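Local coordinates for aspartyl-tRNA synthetase 2 (PDB 1N9W) that attaches L-aspartate to both tRNA(Asp) and tRNA(Asn) with similar efficiency, activating the amino acid with ATP as Asp-AMP before transferring it, at the interface of chains A and B. Residues are numbered along the deposited sequence; one frame, centred on the assembly and turned at random. Chains: chain A/B, aspartyl-tRNA synthetase 2.

Contact 1: the interface of chains A and B. Residues chain A 145-146, 190; chain B 39, 126, 129.
Water 1 ties A:Glu146 to B:Ala129 across the dimer interface built by motif 1, the long helix and following strand through which class II aminoacyl-tRNA synthetases pair. It lies 2.6 Å from the carboxylate oxygen OE1 of A:Glu146 and 3.0 Å from the backbone carbonyl O of B:Ala129, which sits on helix 119-141. The carboxylate reaches the water because CG is anti to the backbone N (chi1 169°) and the chain stays extended through chi2, carrying the acid along the helix of the partner. Beside this bridge the methyl CB of B:Ala129 packs 3.6 Å from the main-chain O of A:Glu146, so the short strand 145-146 passes close to this methyl.

One turn earlier on that helix, B:Lys126 runs obliquely past A:Thr145. Its ammonium NZ makes a weak hydrogen bond of 3.4 Å to the hydroxyl OG1 of A:Thr145, while the methyl CG2 on the other branch points toward B:Ala129 CB, 4.1 Å away. That same methyl lies over one face of the A:Phe190 ring, toward its rim, which probably helps to hold the ring in place. The far rim of A:Phe190 then meets the root of B:Lys126, with CE2 4.1 Å from CB. At the end of helix 180-190, the aliphatic CD of B:Arg39 touches the main-chain O of A:Phe190 at 3.5 Å.

Contact 2: the interface of chains A and B. Residues chain A 116, 122, 125-126, 129; chain B 145, 186, 189-190.
A:Arg122 and B:Val189 are joined by a hydrogen bond in this part of the homodimer interface, where helix 119-141, the long helix of class II motif 1, faces helix 181-190 of the partner. The guanidinium NH1 of A:Arg122 donates to the backbone carbonyl O of B:Val189 over 3.1 Å. The donor stands almost in line with the C=O bond (165° at the oxygen), but the oxygen is tilted out of the guanidinium plane and the hydrogen bond is bent. An extended chain from CG to NE brings NH1 to this carbonyl. A second polar approach, at 3.4 Å, pairs the ammonium NZ of A:Lys126 with the hydroxyl OG1 of B:Thr145; the lysine chain bends at chi2 and chi4 and crosses the threonine at about a right angle.

Aromatic packing centres on B:Phe190. Within its own chain, B:Val189 CG1 covers the middle of one face and B:Thr145 CG2 the rim of the other, holding the ring between them. This leaves the ring edge to meet the partner: A:Leu125 CB lies in the ring plane, 3.8 Å from CZ, and A:Arg122 CB approaches the same carbon at 3.7 Å. A:Arg122 and B:Phe190 run past each other in opposite directions, with guanidinium and ring planes 22° apart. The methylenes CB and CG of A:Lys126 border CE1.

Aliphatic contacts form a third group. B:Val189 directs CG1, anti to its backbone N (chi1 179°), against A:Arg122 CB at 3.4 Å, and its other methyl, CG2, toward A:Leu116 CB. B:Met186 uses its terminal methyl and its sulfur: CE meets A:Leu125 CD1 at 3.6 Å, whereas SD faces A:Leu116 CD1 at 3.8 Å. Putting an alanine in place of A:Arg122 would probably leave the B:Val189 carbonyl without its cross-subunit donor and open a gap beside CE1 of B:Phe190, where the arginine CG had packed.

Contact 1: the interface of chains A and B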
loop_
_atom_site.group_PDB
_atom_site.type_symbol
_atom_site.label_atom_id
_atom_site.label_comp_id
_atom_site.label_asym_id
_atom_site.label_seq_id
_atom_site.Cartn_x
_atom_site.Cartn_y
_atom_site.Cartn_z
ATOM N N THR A 145 -7.236 8.990 -3.755
ATOM C CA THR A 145 -7.225 7.710 -4.443
ATOM C C THR A 145 -5.778 7.229 -4.425
ATOM O O THR A 145 -4.880 7.961 -4.839
ATOM C CB THR A 145 -7.682 7.868 -5.907
ATOM O OG1 THR A 145 -8.981 8.478 -5.934
ATOM C CG2 THR A 145 -7.737 6.518 -6.609
ATOM N N GLU A 146 -5.530 6.028 -3.916
ATOM C CA GLU A 146 -4.161 5.507 -3.912
ATOM C C GLU A 146 -3.850 5.115 -5.362
ATOM O O GLU A 146 -4.705 4.547 -6.040
ATOM C CB GLU A 146 -4.045 4.273 -3.017
ATOM C CG GLU A 146 -2.727 3.516 -3.170
ATOM C CD GLU A 146 -2.581 2.373 -2.166
ATOM O OE1 GLU A 146 -3.615 1.757 -1.814
ATOM O OE2 GLU A 146 -1.437 2.090 -1.739
ATOM N N PHE A 190 -7.677 12.319 -10.597
ATOM C CA PHE A 190 -8.380 12.062 -9.335
ATOM C C PHE A 190 -8.397 13.202 -8.318
ATOM O O PHE A 190 -8.962 13.057 -7.230
ATOM C CB PHE A 190 -7.788 10.805 -8.674
ATOM C CG PHE A 190 -8.105 9.517 -9.390
ATOM C CD1 PHE A 190 -7.089 8.639 -9.766
ATOM C CD2 PHE A 190 -9.426 9.180 -9.685
ATOM C CE1 PHE A 190 -7.384 7.426 -10.393
ATOM C CE2 PHE A 190 -9.736 7.970 -10.313
ATOM C CZ PHE A 190 -8.715 7.096 -10.684
ATOM N N ARG B 39 -13.990 14.634 -9.407
ATOM C CA ARG B 39 -13.627 13.251 -9.172
ATOM C C ARG B 39 -14.823 12.343 -8.939
ATOM O O ARG B 39 -14.699 11.120 -8.985
ATOM C CB ARG B 39 -12.636 13.147 -7.998
ATOM C CG ARG B 39 -13.126 13.719 -6.662
ATOM C CD ARG B 39 -12.031 13.612 -5.594
ATOM N NE ARG B 39 -12.508 13.890 -4.252
ATOM C CZ ARG B 39 -12.584 15.100 -3.711
ATOM N NH1 ARG B 39 -12.207 16.164 -4.404
ATOM N NH2 ARG B 39 -13.042 15.240 -2.477
ATOM N N LYS B 126 -9.824 3.407 -10.054
ATOM C CA LYS B 126 -10.545 3.730 -8.829
ATOM C C LYS B 126 -11.013 2.413 -8.197
ATOM O O LYS B 126 -10.947 2.228 -6.980
ATOM C CB LYS B 126 -11.743 4.625 -9.160
ATOM C CG LYS B 126 -12.588 5.069 -7.973
ATOM C CD LYS B 126 -11.791 5.914 -6.999
ATOM C CE LYS B 126 -12.684 6.504 -5.910
ATOM N NZ LYS B 126 -11.867 7.091 -4.789
ATOM N N ALA B 129 -8.037 0.553 -6.650
ATOM C CA ALA B 129 -7.639 1.102 -5.370
ATOM C C ALA B 129 -8.558 0.542 -4.302
ATOM O O ALA B 129 -8.134 0.273 -3.174
ATOM C CB ALA B 129 -7.708 2.630 -5.384
HETATM O O HOH W 1 -6.166 1.935 -1.609
#

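Contact 2: the interface of chains A and B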
loop_
_atom_site.group_PDB
_atom_site.type_symbol
_atom_site.label_atom_id
_atom_site.label_comp_id
_atom_site.label_asym_id
_atom_site.label_seq_id
_atom_site.Cartn_x
_atom_site.Cartn_y
_atom_site.Cartn_z
ATOM N N LEU A 116 16.206 -10.906 12.958
ATOM C CA LEU A 116 15.033 -10.038 12.861
ATOM C C LEU A 116 13.864 -10.577 13.688
ATOM O O LEU A 116 12.945 -9.833 14.042
ATOM C CB LEU A 116 14.589 -9.913 11.405
ATOM C CG LEU A 116 14.614 -8.537 10.747
ATOM C CD1 LEU A 116 14.086 -8.670 9.332
ATOM C CD2 LEU A 116 13.777 -7.544 11.535
ATOM N N ARG A 122 12.144 -6.768 15.226
ATOM C CA ARG A 122 10.938 -6.623 14.408
ATOM C C ARG A 122 10.006 -5.489 14.857
ATOM O O ARG A 122 9.173 -5.027 14.077
ATOM C CB ARG A 122 10.156 -7.945 14.393
ATOM C CG ARG A 122 9.485 -8.270 15.724
ATOM C CD ARG A 122 8.879 -9.671 15.789
ATOM N NE ARG A 122 8.210 -9.863 17.080
ATOM C CZ ARG A 122 7.698 -11.014 17.515
ATOM N NH1 ARG A 122 7.772 -12.111 16.770
ATOM N NH2 ARG A 122 7.103 -11.060 18.699
ATOM N N LEU A 125 9.575 -2.464 12.488
ATOM C CA LEU A 125 8.865 -2.843 11.274
ATOM C C LEU A 125 7.377 -2.934 11.511
ATOM O O LEU A 125 6.563 -2.622 10.632
ATOM C CB LEU A 125 9.367 -4.189 10.758
ATOM C CG LEU A 125 10.863 -4.329 10.504
ATOM C CD1 LEU A 125 11.138 -5.633 9.754
ATOM C CD2 LEU A 125 11.341 -3.145 9.679
ATOM N N LYS A 126 7.009 -3.379 12.702
ATOM C CA LYS A 126 5.600 -3.504 13.043
ATOM C C LYS A 126 5.038 -2.092 13.202
ATOM O O LYS A 126 3.911 -1.821 12.799
ATOM C CB LYS A 126 5.455 -4.309 14.341
ATOM C CG LYS A 126 4.181 -5.146 14.435
ATOM C CD LYS A 126 2.994 -4.349 14.925
ATOM C CE LYS A 126 1.828 -5.277 15.257
ATOM N NZ LYS A 126 1.398 -6.096 14.086
ATOM N N ALA A 129 4.421 -0.432 9.725
ATOM C CA ALA A 129 3.208 -0.938 9.083
ATOM C C ALA A 129 1.998 -0.193 9.627
ATOM O O ALA A 129 1.064 0.115 8.886
ATOM C CB ALA A 129 3.060 -2.437 9.327
ATOM N N THR B 145 0.903 -8.673 8.872
ATOM C CA THR B 145 1.707 -7.461 8.963
ATOM C C THR B 145 2.244 -7.110 7.565
ATOM O O THR B 145 2.901 -7.927 6.920
ATOM C CB THR B 145 2.899 -7.637 9.948
ATOM O OG1 THR B 145 2.397 -7.750 11.286
ATOM C CG2 THR B 145 3.849 -6.449 9.874
ATOM N N MET B 186 10.317 -13.292 6.388
ATOM C CA MET B 186 9.427 -12.478 7.210
ATOM C C MET B 186 8.331 -13.323 7.863
ATOM O O MET B 186 7.739 -12.905 8.853
ATOM C CB MET B 186 8.838 -11.313 6.397
ATOM C CG MET B 186 9.878 -10.250 5.993
ATOM S SD MET B 186 10.978 -9.735 7.331
ATOM C CE MET B 186 9.895 -8.674 8.232
ATOM N N VAL B 189 9.299 -14.061 11.166
ATOM C CA VAL B 189 9.319 -12.869 12.001
ATOM C C VAL B 189 7.912 -12.485 12.459
ATOM O O VAL B 189 7.679 -12.257 13.649
ATOM C CB VAL B 189 9.968 -11.682 11.238
ATOM C CG1 VAL B 189 9.962 -10.422 12.101
ATOM C CG2 VAL B 189 11.400 -12.040 10.834
ATOM N N PHE B 190 6.972 -12.442 11.520
ATOM C CA PHE B 190 5.592 -12.053 11.824
ATOM C C PHE B 190 4.538 -13.139 11.613
ATOM O O PHE B 190 3.352 -12.902 11.840
ATOM C CB PHE B 190 5.225 -10.817 10.996
ATOM C CG PHE B 190 6.003 -9.580 11.366
ATOM C CD1 PHE B 190 5.957 -9.078 12.661
ATOM C CD2 PHE B 190 6.758 -8.900 10.406
ATOM C CE1 PHE B 190 6.646 -7.916 13.004
ATOM C CE2 PHE B 190 7.454 -7.733 10.738
ATOM C CZ PHE B 190 7.400 -7.239 12.041
#

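The centres of the C-alpha atoms of contact 1 and contact 2 lie about 29 Å apart, on symmetry-related surfaces of the homodimer with the chains exchanged. Both use helix 119-141, through B:Lys126 and B:Ala129 in contact 1 and A:Lys126 and A:Ala129 in contact 2, facing A:Thr145 and A:Phe190, or B:Thr145 and B:Phe190. They sample overlapping regions, with A:Glu146 and B:Arg39 treated in contact 1 and A:Leu116, A:Arg122, A:Leu125, B:Met186 and B:Val189 in contact 2. Each subunit therefore offers its helix at one site and its strand at the other, a reciprocal exchange that joins them.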